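Local structure of SidF, inhibitor of growth family, member 3 (Legionella pneumophila subsp. pneumophila, 4FYE) at residues A[213-217]-A[507-511]; A[455-459]-A[597-601]; A[472-476]-A[567-572]; A[557-561]-A[610-615]; A[579-584]-A[671-675]. The protein is a phosphoinositide phosphatase that removes phosphate from inositol lipids by hydrolysis, probably the 3-phosphate of phosphatidylinositol 3,4,5-trisphosphate. The protein carries 1 engineered substitution. Residues are numbered along the deposited sequence.

Interaction 1 (A[213-217]-A[507-511]); sequences RQQRL and FSYFE
Two helix turns heading in roughly the same direction meet here, R213 lying opposite F507 (CA to CA 9.5 Å) and L217 opposite E511 (7.7 Å). Segment 213-217 closes its helix: L217 N still donates to R213 O (3.2 Å), yet L217 leaves helical geometry with phi/psi of -77/27°. Segment 507-511 is helical throughout. R213 contributes the largest surface. Its side chain (chi1 t, chi2 t, chi3 m) extends across the gap and lays the guanidinium flat on F507 (chi1 m), with planes 10° apart and R213 CZ 3.5 Å from the ring centroid, 2° off the normal. R213 NH1 comes within 3.3 Å of F507 CG. This is a face-on cation-pi stack; it leaves the guanidinium edge to E299, a salt-bridge partner of NE. L217 (chi1 m, chi2 t) supplies the apolar part: its CD1 is 4.1 Å from F510 CE1 and its CD2 4.1 Å from E511 CG. R216 NH1 stays 4.4 Å from E511 OE2, longer than a salt bridge, while R216 NE pairs with E222. Helix 284-311 lies beside both helices: it carries E299, its I296 touches Q214 and F507, and its L295 touches F507.

Interaction 2 (A[455-459]-A[597-601]); sequences NLDKV and QHFYN
F599, with chi1 t and chi2 -83°, reaches across to the side chain of L456, its CE2 lying 3.8 Å from L456 CG. The two residues also mark the closest backbone approach, CA to CA 7.4 Å. L456 adopts an unusual chi1 of -107° with chi2 p. Segment 455-459 belongs to the C-terminal part of helix 438-458; V459 N makes only weak bonds, 3.4 Å, to N455 O and L456 O. V459 itself has phi/psi of -118/32°. Segment 597-601 is regular helix within 590-614, N601 N donating to Q597 O at 2.7 Å. V459 meets both H598 and F599: its CG2 is 4.1 Å from H598 CD2, near the plane of the imidazole, and its carbonyl O is 4.2 Å from F599 CD2. H598 (chi1 t, chi2 67°) points its NE2 at N455 OD1, donating a hydrogen bond of 3.1 Å with an N-H...O angle of 168°; N455 has chi1 t. L463, A469 and L575 also border F599, which thus sits where helices 438-458, 467-476, 522-583 and 590-614 meet. Beside this apolar patch, H598 NE2 donates to N455 while its ND1 is hydrogen-bonded to the carboxylate of E637, which is consistent with a protonated, doubly donating imidazole.

Interaction 3 (A[472-476]-A[567-572]); sequences LHTLL and QINKAL
Helices 467-476 and 522-583 run antiparallel here, at 155° (signed crossing angle -155°), their local axes 9.8 Å apart. The register sets L472 against A571 (CA to CA 5.8 Å, consistent with the small side chain of A571) and L475 against I568 (6.5 Å). Apolar contacts carry the interface. L475 (chi1 m, chi2 t) inserts between I568 and A571, its CB 4.3 Å from I568 CG1 and its CD1 4.3 Å from A571 CB. L472, with chi1 at -146°, brings CG to 4.4 Å from A571 CB and CD1 to 4.3 Å from L572 CG. L476 CD2 meets I568 CG2 at 3.8 Å. Methyls also rest on the opposing backbone: L475 CD1 is 4.1 Å from Q567 O, and L472 CD2 is 4.2 Å from I568 O. No hydrogen bond crosses between the segments. With C603 and T607 of helix 590-614 and L456 of helix 438-458 bordering these residues, the leucine-rich pairing is that of an antiparallel helical bundle.

Interaction 4 (A[557-561]-A[610-615]); sequences RKAYY and QELYYE
R557 opens the contact with its CB 3.2 Å from Y614 OH. Its guanidinium leads away, to a salt bridge with D450 and a hydrogen bond to N446. K558 follows, its CA 5.8 Å from that of Y614, the closest in register. K558 CA also lies 4.2 Å from the Y614 ring centroid, 29° off the normal, an off-centre CH-pi contact. K558 CB is 3.8 Å from Y614 CD1 and, farther out, K558 CE is 3.6 Å from Y614 O. Both turns are helical (Y561 N to R557 O 2.7 Å, Y614 N to Q610 O 2.8 Å). Their helices, 522-583 and 590-614, form the arms of a helical hairpin and cross here at 122° (signed -122°), local axes 10.7 Å apart, and Y561 and Y614 fill the space between them. Y560 OH is hydrogen-bonded to L475 O. Y561 (chi1 t, chi2 73°) covers Q610 with one ring face: Q610 CB is 4.2 Å from its centroid, 23° off the normal. Y561 CD2 touches Y614 CB at 3.9 Å, and the two rings (Y614 chi1 m) meet obliquely, centroids 5.8 Å apart and planes at 32°. Y561 OH abuts E611 CB at 2.9 Å, with no hydrogen bond between the segments.

Interaction 5 (A[579-584]-A[671-675]); sequences ISPVIQ and EDGLY
E671, in the loop between helices 652-668 and 678-681, has its CB 3.3 Å from Q584 NE2, at the end of helix 522-583. I583 N to I579 O and Q584 N to S580 O (both 2.9 Å) hold the last turn. D672 follows at the closest backbone approach, its CA 5.8 Å from that of S580. D672 OD1 accepts a short hydrogen bond of 2.6 Å from S580 OG (S580 chi1 t), just before the kink at P581, whose N lacks the helical bond. D672 O packs on I583 CG2, at 3.2 Å, and is hydrogen-bonded to Q597. G673 takes positive phi (71/12°) and turns the chain, after which L674 is extended (-104/140°). L674 (chi1 m, chi2 t) then faces the helix: its CD1 is 3.8 Å from I579 CG2 and its CD2 4.0 Å from I583 CD1. Y675 N and G673 O are hydrogen-bonded to N601. The result is a loop docked on a helical hairpin, helix 590-614 giving side-chain amides to the loop backbone.

Interactions 2 to 5 cluster in the helical part of the phosphatase fragment, with centres 13 to 27 Å apart, whereas interaction 1 lies 43 to 52 Å from all of them. Helix 522-583 serves interactions 4, 3 and 5, in that order, and helix 590-614 serves 2 and 4. Interaction 3 is nested inside the loop closed by interaction 2, and the two touch through L456 with L476 and Y600 with L572. Y560 links 4 to 3; Q597 and N601 link 2 to 5. Atoms of interaction 1 stay about 30 Å or more from the others, but S508 and Y509 pack on the N-terminal part of helix 522-583, which thus joins the two regions.

Interaction 1 (A[213-217]-A[507-511])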
# COMPACT_ATOMS: atom_id res chain seq x y z
N ARG A 213 4.82 -22.26 -5.84
CA ARG A 213 3.93 -22.98 -4.96
C ARG A 213 2.46 -22.63 -5.23
O ARG A 213 1.64 -23.51 -5.40
CB ARG A 213 4.27 -22.67 -3.51
CG ARG A 213 3.55 -23.53 -2.51
CD ARG A 213 3.52 -22.81 -1.19
NE ARG A 213 4.86 -22.66 -0.69
CZ ARG A 213 5.53 -23.62 -0.07
NH1 ARG A 213 4.96 -24.80 0.13
NH2 ARG A 213 6.76 -23.40 0.37
N GLN A 214 2.12 -21.35 -5.27
CA GLN A 214 0.75 -20.96 -5.64
C GLN A 214 0.38 -21.51 -7.02
O GLN A 214 -0.71 -22.03 -7.23
CB GLN A 214 0.60 -19.43 -5.64
CG GLN A 214 0.53 -18.77 -4.28
CD GLN A 214 0.79 -17.27 -4.35
OE1 GLN A 214 1.52 -16.81 -5.24
NE2 GLN A 214 0.27 -16.51 -3.38
N GLN A 215 1.31 -21.41 -7.96
CA GLN A 215 1.06 -21.78 -9.32
C GLN A 215 0.57 -23.23 -9.39
O GLN A 215 -0.44 -23.50 -10.05
CB GLN A 215 2.30 -21.51 -10.18
CG GLN A 215 2.06 -21.18 -11.66
CD GLN A 215 0.99 -20.09 -11.94
OE1 GLN A 215 1.31 -18.95 -12.29
NE2 GLN A 215 -0.30 -20.46 -11.83
N ARG A 216 1.20 -24.16 -8.68
CA ARG A 216 0.76 -25.55 -8.75
C ARG A 216 -0.43 -25.94 -7.83
O ARG A 216 -1.10 -26.94 -8.09
CB ARG A 216 1.93 -26.51 -8.58
CG ARG A 216 2.42 -26.59 -7.16
CD ARG A 216 3.57 -27.56 -6.99
NE ARG A 216 4.46 -27.11 -5.91
CZ ARG A 216 4.23 -27.31 -4.61
NH1 ARG A 216 3.12 -27.94 -4.18
NH2 ARG A 216 5.14 -26.84 -3.74
N LEU A 217 -0.68 -25.19 -6.75
CA LEU A 217 -1.93 -25.37 -6.01
C LEU A 217 -3.10 -24.72 -6.73
O LEU A 217 -4.05 -24.30 -6.11
CB LEU A 217 -1.87 -24.82 -4.56
CG LEU A 217 -0.76 -25.20 -3.56
CD1 LEU A 217 -0.59 -24.07 -2.57
CD2 LEU A 217 -0.98 -26.50 -2.81
N PHE A 507 2.12 -25.63 5.39
CA PHE A 507 1.99 -25.84 3.94
C PHE A 507 1.46 -27.26 3.70
O PHE A 507 0.49 -27.45 2.95
CB PHE A 507 3.33 -25.67 3.20
CG PHE A 507 3.87 -24.27 3.18
CD1 PHE A 507 3.10 -23.21 2.72
CD2 PHE A 507 5.17 -24.03 3.61
CE1 PHE A 507 3.60 -21.92 2.69
CE2 PHE A 507 5.70 -22.74 3.58
CZ PHE A 507 4.91 -21.68 3.11
N SER A 508 2.08 -28.27 4.33
CA SER A 508 1.55 -29.65 4.19
C SER A 508 0.08 -29.69 4.58
O SER A 508 -0.75 -30.29 3.87
CB SER A 508 2.35 -30.68 4.99
OG SER A 508 3.66 -30.79 4.49
N TYR A 509 -0.28 -29.04 5.69
CA TYR A 509 -1.66 -29.13 6.07
C TYR A 509 -2.57 -28.60 4.96
O TYR A 509 -3.60 -29.20 4.70
CB TYR A 509 -1.93 -28.45 7.40
CG TYR A 509 -3.42 -28.30 7.67
CD1 TYR A 509 -4.13 -27.24 7.12
CD2 TYR A 509 -4.11 -29.21 8.44
CE1 TYR A 509 -5.49 -27.10 7.33
CE2 TYR A 509 -5.48 -29.06 8.67
CZ TYR A 509 -6.15 -27.99 8.11
OH TYR A 509 -7.50 -27.82 8.32
N PHE A 510 -2.20 -27.50 4.32
CA PHE A 510 -3.07 -26.98 3.25
C PHE A 510 -3.15 -27.90 2.02
O PHE A 510 -4.22 -28.00 1.42
CB PHE A 510 -2.72 -25.54 2.83
CG PHE A 510 -3.63 -24.98 1.75
CD1 PHE A 510 -3.31 -25.10 0.40
CD2 PHE A 510 -4.80 -24.32 2.09
CE1 PHE A 510 -4.15 -24.57 -0.60
CE2 PHE A 510 -5.63 -23.76 1.10
CZ PHE A 510 -5.31 -23.91 -0.25
N GLU A 511 -2.02 -28.52 1.66
CA GLU A 511 -1.92 -29.50 0.53
C GLU A 511 -3.00 -30.57 0.57
O GLU A 511 -3.58 -30.89 -0.47
CB GLU A 511 -0.52 -30.16 0.46
CG GLU A 511 0.55 -29.31 -0.27
CD GLU A 511 2.00 -29.79 -0.05
OE1 GLU A 511 2.25 -31.02 -0.06
OE2 GLU A 511 2.91 -28.93 0.13

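Interaction 2 (A[455-459]-A[597-601])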
# COMPACT_ATOMS: atom_id res chain seq x y z
N ASN A 455 21.70 2.25 13.11
CA ASN A 455 21.94 2.98 11.88
C ASN A 455 22.51 4.36 12.17
O ASN A 455 23.16 4.96 11.32
CB ASN A 455 20.64 3.09 11.07
CG ASN A 455 20.88 3.51 9.63
OD1 ASN A 455 21.05 4.70 9.32
ND2 ASN A 455 20.86 2.55 8.72
N LEU A 456 22.26 4.86 13.38
CA LEU A 456 22.91 6.10 13.83
C LEU A 456 24.36 5.86 14.17
O LEU A 456 25.21 6.63 13.74
CB LEU A 456 22.18 6.76 15.00
CG LEU A 456 21.38 8.05 14.70
CD1 LEU A 456 20.67 8.08 13.35
CD2 LEU A 456 20.39 8.34 15.83
N ASP A 457 24.62 4.79 14.92
CA ASP A 457 25.98 4.35 15.27
C ASP A 457 26.88 4.31 14.04
O ASP A 457 28.07 4.54 14.14
CB ASP A 457 25.96 2.97 15.96
CG ASP A 457 25.23 2.98 17.33
OD1 ASP A 457 24.76 4.05 17.75
OD2 ASP A 457 25.10 1.91 17.98
N LYS A 458 26.26 4.10 12.88
CA LYS A 458 26.91 3.68 11.64
C LYS A 458 27.15 4.82 10.63
O LYS A 458 28.05 4.72 9.82
CB LYS A 458 26.05 2.56 11.01
CG LYS A 458 26.76 1.63 10.05
CD LYS A 458 26.40 1.94 8.61
CE LYS A 458 25.20 1.12 8.16
NZ LYS A 458 24.52 1.83 7.05
N VAL A 459 26.34 5.87 10.65
CA VAL A 459 26.68 7.07 9.86
C VAL A 459 26.87 8.30 10.74
O VAL A 459 26.60 9.42 10.33
CB VAL A 459 25.74 7.37 8.64
CG1 VAL A 459 26.10 6.50 7.44
CG2 VAL A 459 24.24 7.28 8.98
N GLN A 597 20.59 14.86 5.32
CA GLN A 597 19.13 14.80 5.29
C GLN A 597 18.70 13.46 5.83
O GLN A 597 17.79 13.39 6.66
CB GLN A 597 18.62 14.98 3.86
CG GLN A 597 19.04 16.31 3.23
CD GLN A 597 18.77 16.35 1.74
OE1 GLN A 597 18.91 15.33 1.04
NE2 GLN A 597 18.35 17.52 1.23
N HIS A 598 19.35 12.40 5.37
CA HIS A 598 19.11 11.08 5.92
C HIS A 598 19.26 11.10 7.40
O HIS A 598 18.36 10.68 8.10
CB HIS A 598 20.04 10.02 5.35
CG HIS A 598 19.90 8.66 6.02
ND1 HIS A 598 18.78 7.90 5.91
CD2 HIS A 598 20.79 7.94 6.85
CE1 HIS A 598 18.94 6.76 6.62
NE2 HIS A 598 20.17 6.79 7.20
N PHE A 599 20.39 11.59 7.90
CA PHE A 599 20.58 11.58 9.37
C PHE A 599 19.49 12.34 10.13
O PHE A 599 18.87 11.84 11.08
CB PHE A 599 21.96 12.14 9.77
CG PHE A 599 22.25 12.06 11.25
CD1 PHE A 599 21.77 13.04 12.12
CD2 PHE A 599 22.99 11.01 11.78
CE1 PHE A 599 22.04 12.98 13.49
CE2 PHE A 599 23.26 10.94 13.15
CZ PHE A 599 22.78 11.92 14.00
N TYR A 600 19.28 13.57 9.71
CA TYR A 600 18.31 14.41 10.36
C TYR A 600 16.86 13.91 10.23
O TYR A 600 16.05 14.06 11.16
CB TYR A 600 18.38 15.78 9.74
CG TYR A 600 17.39 16.68 10.35
CD1 TYR A 600 16.06 16.72 9.87
CD2 TYR A 600 17.72 17.42 11.47
CE1 TYR A 600 15.12 17.54 10.48
CE2 TYR A 600 16.80 18.24 12.09
CZ TYR A 600 15.51 18.30 11.59
OH TYR A 600 14.62 19.12 12.23
N ASN A 601 16.50 13.37 9.07
CA ASN A 601 15.12 13.00 8.88
C ASN A 601 14.74 11.77 9.70
O ASN A 601 13.69 11.76 10.31
CB ASN A 601 14.76 12.90 7.38
CG ASN A 601 14.49 14.27 6.77
OD1 ASN A 601 14.04 15.23 7.46
ND2 ASN A 601 14.75 14.39 5.49

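Interaction 3 (A[472-476]-A[567-572])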
# COMPACT_ATOMS: atom_id res chain seq x y z
N LEU A 472 23.02 14.73 19.45
CA LEU A 472 21.64 14.23 19.30
C LEU A 472 21.67 12.72 19.49
O LEU A 472 20.86 12.12 20.22
CB LEU A 472 21.10 14.55 17.90
CG LEU A 472 19.60 14.87 17.73
CD1 LEU A 472 19.22 14.56 16.29
CD2 LEU A 472 18.64 14.18 18.70
N HIS A 473 22.66 12.13 18.84
CA HIS A 473 22.87 10.70 18.86
C HIS A 473 22.93 10.23 20.29
O HIS A 473 22.14 9.37 20.67
CB HIS A 473 24.14 10.38 18.09
CG HIS A 473 24.46 8.92 18.05
ND1 HIS A 473 23.89 8.03 18.86
CD2 HIS A 473 25.37 8.22 17.26
CE1 HIS A 473 24.38 6.81 18.60
NE2 HIS A 473 25.28 6.92 17.61
N THR A 474 23.85 10.81 21.08
CA THR A 474 24.00 10.50 22.53
C THR A 474 22.65 10.40 23.20
O THR A 474 22.35 9.39 23.86
CB THR A 474 24.85 11.56 23.27
OG1 THR A 474 26.22 11.39 22.93
CG2 THR A 474 24.69 11.47 24.82
N LEU A 475 21.83 11.43 23.01
CA LEU A 475 20.49 11.49 23.60
C LEU A 475 19.52 10.45 23.06
O LEU A 475 18.66 9.95 23.81
CB LEU A 475 19.91 12.90 23.45
CG LEU A 475 20.72 14.03 24.12
CD1 LEU A 475 19.93 15.34 24.05
CD2 LEU A 475 21.09 13.74 25.57
N LEU A 476 19.64 10.12 21.77
CA LEU A 476 18.68 9.21 21.16
C LEU A 476 18.94 7.79 21.51
O LEU A 476 18.07 6.94 21.34
CB LEU A 476 18.66 9.34 19.64
CG LEU A 476 17.89 10.53 19.07
CD1 LEU A 476 17.40 10.13 17.69
CD2 LEU A 476 16.74 10.98 19.97
N GLN A 567 14.92 18.43 25.73
CA GLN A 567 16.26 18.60 25.16
C GLN A 567 16.48 17.86 23.83
O GLN A 567 17.27 18.30 22.98
CB GLN A 567 17.37 18.13 26.11
CG GLN A 567 17.12 18.26 27.60
CD GLN A 567 18.07 17.36 28.40
OE1 GLN A 567 17.66 16.73 29.38
NE2 GLN A 567 19.33 17.28 27.97
N ILE A 568 15.83 16.71 23.68
CA ILE A 568 15.92 16.00 22.43
C ILE A 568 15.51 16.99 21.34
O ILE A 568 16.18 17.13 20.33
CB ILE A 568 15.06 14.74 22.47
CG1 ILE A 568 15.71 13.71 23.41
CG2 ILE A 568 14.92 14.16 21.08
CD1 ILE A 568 14.77 12.63 23.93
N ASN A 569 14.47 17.75 21.64
CA ASN A 569 13.96 18.75 20.71
C ASN A 569 14.87 19.96 20.50
O ASN A 569 15.15 20.34 19.36
CB ASN A 569 12.56 19.21 21.14
CG ASN A 569 11.51 18.10 21.06
OD1 ASN A 569 11.66 17.13 20.32
ND2 ASN A 569 10.45 18.24 21.84
N LYS A 570 15.32 20.58 21.60
CA LYS A 570 16.28 21.68 21.50
C LYS A 570 17.49 21.19 20.69
O LYS A 570 18.01 21.95 19.87
CB LYS A 570 16.69 22.24 22.87
CG LYS A 570 17.49 23.56 22.88
CD LYS A 570 16.64 24.81 23.17
CE LYS A 570 15.57 25.12 22.11
NZ LYS A 570 14.84 26.40 22.40
N ALA A 571 17.91 19.94 20.88
CA ALA A 571 19.06 19.35 20.14
C ALA A 571 18.79 19.14 18.64
O ALA A 571 19.65 19.44 17.81
CB ALA A 571 19.49 18.04 20.77
N LEU A 572 17.61 18.62 18.32
CA LEU A 572 17.16 18.44 16.92
C LEU A 572 17.17 19.78 16.16
O LEU A 572 17.70 19.90 15.06
CB LEU A 572 15.77 17.86 16.91
CG LEU A 572 15.47 16.65 16.01
CD1 LEU A 572 13.97 16.41 16.01
CD2 LEU A 572 15.94 16.77 14.57

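Interaction 4 (A[557-561]-A[610-615])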
# COMPACT_ATOMS: atom_id res chain seq x y z
N ARG A 557 11.84 3.18 28.28
CA ARG A 557 11.92 4.19 27.23
C ARG A 557 10.96 5.33 27.57
O ARG A 557 11.28 6.52 27.43
CB ARG A 557 11.70 3.58 25.84
CG ARG A 557 13.04 3.27 25.14
CD ARG A 557 13.11 1.89 24.47
NE ARG A 557 14.36 1.77 23.71
CZ ARG A 557 14.77 0.70 23.02
NH1 ARG A 557 14.05 -0.40 22.96
NH2 ARG A 557 15.92 0.74 22.39
N LYS A 558 9.81 4.94 28.09
CA LYS A 558 8.72 5.87 28.35
C LYS A 558 9.20 6.90 29.38
O LYS A 558 9.19 8.10 29.14
CB LYS A 558 7.49 5.08 28.81
CG LYS A 558 6.24 5.89 29.17
CD LYS A 558 5.08 4.92 29.37
CE LYS A 558 3.71 5.47 28.98
NZ LYS A 558 3.16 6.27 30.08
N ALA A 559 9.66 6.42 30.52
CA ALA A 559 10.15 7.34 31.55
C ALA A 559 11.33 8.17 31.05
O ALA A 559 11.49 9.33 31.45
CB ALA A 559 10.53 6.58 32.81
N TYR A 560 12.17 7.59 30.19
CA TYR A 560 13.33 8.31 29.67
C TYR A 560 12.87 9.42 28.73
O TYR A 560 13.35 10.55 28.82
CB TYR A 560 14.23 7.38 28.90
CG TYR A 560 15.45 8.05 28.32
CD1 TYR A 560 15.37 8.76 27.13
CD2 TYR A 560 16.71 7.98 28.98
CE1 TYR A 560 16.48 9.37 26.58
CE2 TYR A 560 17.83 8.59 28.44
CZ TYR A 560 17.72 9.29 27.24
OH TYR A 560 18.82 9.90 26.65
N TYR A 561 11.93 9.09 27.85
CA TYR A 561 11.46 10.07 26.89
C TYR A 561 10.80 11.24 27.58
O TYR A 561 10.98 12.40 27.20
CB TYR A 561 10.48 9.45 25.90
CG TYR A 561 9.83 10.49 25.02
CD1 TYR A 561 10.54 11.10 24.01
CD2 TYR A 561 8.52 10.88 25.23
CE1 TYR A 561 9.96 12.06 23.21
CE2 TYR A 561 7.93 11.84 24.44
CZ TYR A 561 8.66 12.43 23.43
OH TYR A 561 8.09 13.38 22.64
N GLN A 610 7.70 9.08 18.79
CA GLN A 610 7.80 8.86 20.21
C GLN A 610 6.84 9.72 20.94
O GLN A 610 6.19 9.24 21.87
CB GLN A 610 9.23 9.10 20.70
CG GLN A 610 10.18 8.05 20.16
CD GLN A 610 11.62 8.31 20.54
OE1 GLN A 610 12.38 7.37 20.84
NE2 GLN A 610 12.02 9.57 20.51
N GLU A 611 6.72 10.99 20.55
CA GLU A 611 5.82 11.89 21.27
C GLU A 611 4.38 11.33 21.23
O GLU A 611 3.69 11.26 22.26
CB GLU A 611 5.88 13.34 20.74
CG GLU A 611 4.73 14.19 21.31
CD GLU A 611 4.44 15.49 20.56
OE1 GLU A 611 5.33 16.37 20.55
OE2 GLU A 611 3.28 15.64 20.01
N LEU A 612 3.95 10.90 20.03
CA LEU A 612 2.57 10.48 19.79
C LEU A 612 2.30 9.16 20.50
O LEU A 612 1.17 8.85 20.91
CB LEU A 612 2.32 10.34 18.30
CG LEU A 612 1.69 11.44 17.39
CD1 LEU A 612 1.04 12.65 18.09
CD2 LEU A 612 2.66 11.89 16.33
N TYR A 613 3.36 8.36 20.63
CA TYR A 613 3.19 7.00 21.13
C TYR A 613 3.26 7.04 22.66
O TYR A 613 2.32 6.61 23.34
CB TYR A 613 4.22 6.01 20.49
CG TYR A 613 4.18 4.64 21.14
CD1 TYR A 613 3.05 3.80 21.01
CD2 TYR A 613 5.23 4.22 21.98
CE1 TYR A 613 2.99 2.59 21.66
CE2 TYR A 613 5.20 3.00 22.64
CZ TYR A 613 4.09 2.18 22.48
OH TYR A 613 4.10 0.97 23.15
N TYR A 614 4.35 7.58 23.19
CA TYR A 614 4.54 7.57 24.63
C TYR A 614 3.52 8.43 25.39
O TYR A 614 3.04 7.99 26.43
CB TYR A 614 6.00 7.88 25.01
CG TYR A 614 6.97 6.80 24.57
CD1 TYR A 614 6.86 5.51 25.08
CD2 TYR A 614 8.02 7.07 23.69
CE1 TYR A 614 7.75 4.51 24.70
CE2 TYR A 614 8.93 6.07 23.31
CZ TYR A 614 8.78 4.79 23.82
OH TYR A 614 9.61 3.73 23.47
N GLU A 615 3.18 9.61 24.85
CA GLU A 615 2.09 10.50 25.39
C GLU A 615 0.68 10.00 25.04
O GLU A 615 -0.32 10.54 25.49
CB GLU A 615 2.25 11.93 24.86
CG GLU A 615 3.56 12.57 25.30
CD GLU A 615 3.68 14.06 24.99
OE1 GLU A 615 2.68 14.68 24.53
OE2 GLU A 615 4.78 14.63 25.23

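Interaction 5 (A[579-584]-A[671-675])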
# COMPACT_ATOMS: atom_id res chain seq x y z
N ILE A 579 22.95 22.33 9.95
CA ILE A 579 22.87 21.44 8.80
C ILE A 579 22.30 22.18 7.60
O ILE A 579 22.80 22.11 6.48
CB ILE A 579 22.07 20.17 9.28
CG1 ILE A 579 23.06 19.08 9.71
CG2 ILE A 579 20.97 19.66 8.35
CD1 ILE A 579 24.38 19.11 8.97
N SER A 580 21.23 22.92 7.85
CA SER A 580 20.46 23.51 6.78
C SER A 580 21.36 24.34 5.87
O SER A 580 21.45 24.02 4.67
CB SER A 580 19.31 24.36 7.32
OG SER A 580 18.69 25.05 6.25
N PRO A 581 22.06 25.35 6.44
CA PRO A 581 22.81 26.33 5.65
C PRO A 581 23.90 25.65 4.83
O PRO A 581 24.25 26.16 3.76
CB PRO A 581 23.42 27.26 6.71
CG PRO A 581 23.59 26.38 7.92
CD PRO A 581 22.37 25.49 7.88
N VAL A 582 24.42 24.52 5.33
CA VAL A 582 25.36 23.69 4.57
C VAL A 582 24.63 23.01 3.43
O VAL A 582 25.15 22.89 2.33
CB VAL A 582 26.10 22.63 5.42
CG1 VAL A 582 26.95 21.72 4.53
CG2 VAL A 582 27.00 23.30 6.46
N ILE A 583 23.41 22.58 3.69
CA ILE A 583 22.70 21.84 2.66
C ILE A 583 22.42 22.77 1.46
O ILE A 583 22.64 22.41 0.28
CB ILE A 583 21.42 21.18 3.24
CG1 ILE A 583 21.82 19.98 4.11
CG2 ILE A 583 20.44 20.79 2.13
CD1 ILE A 583 20.71 19.38 4.94
N GLN A 584 21.99 23.99 1.78
CA GLN A 584 21.69 24.99 0.77
C GLN A 584 22.95 25.60 0.11
O GLN A 584 22.84 26.39 -0.82
CB GLN A 584 20.84 26.08 1.40
CG GLN A 584 19.70 25.51 2.24
CD GLN A 584 18.63 26.54 2.55
OE1 GLN A 584 18.26 26.72 3.70
NE2 GLN A 584 18.13 27.21 1.51
N GLU A 671 13.59 23.87 0.70
CA GLU A 671 14.97 24.41 0.56
C GLU A 671 16.00 23.42 1.07
O GLU A 671 17.09 23.29 0.52
CB GLU A 671 15.14 25.73 1.35
CG GLU A 671 14.23 26.89 0.92
CD GLU A 671 14.08 27.02 -0.61
OE1 GLU A 671 14.47 28.07 -1.18
OE2 GLU A 671 13.55 26.08 -1.25
N ASP A 672 15.60 22.70 2.11
CA ASP A 672 16.45 21.84 2.92
C ASP A 672 16.46 20.39 2.52
O ASP A 672 17.45 19.71 2.73
CB ASP A 672 15.87 21.85 4.33
CG ASP A 672 16.57 22.78 5.21
OD1 ASP A 672 17.71 23.07 4.83
OD2 ASP A 672 16.03 23.23 6.26
N GLY A 673 15.33 19.90 2.00
CA GLY A 673 15.04 18.47 2.03
C GLY A 673 14.70 17.99 3.46
O GLY A 673 14.65 16.80 3.71
N LEU A 674 14.47 18.90 4.39
CA LEU A 674 14.32 18.51 5.80
C LEU A 674 12.89 18.51 6.35
O LEU A 674 12.07 19.42 6.10
CB LEU A 674 15.19 19.42 6.67
CG LEU A 674 16.72 19.38 6.48
CD1 LEU A 674 17.31 20.30 7.55
CD2 LEU A 674 17.33 17.98 6.57
N TYR A 675 12.59 17.51 7.16
CA TYR A 675 11.22 17.33 7.60
C TYR A 675 10.77 18.31 8.71
O TYR A 675 11.33 18.27 9.79
CB TYR A 675 11.02 15.88 8.03
CG TYR A 675 9.73 15.63 8.74
CD1 TYR A 675 8.54 15.44 8.01
CD2 TYR A 675 9.69 15.56 10.14
CE1 TYR A 675 7.36 15.21 8.65
CE2 TYR A 675 8.48 15.34 10.80
CZ TYR A 675 7.33 15.16 10.04
OH TYR A 675 6.14 14.93 10.65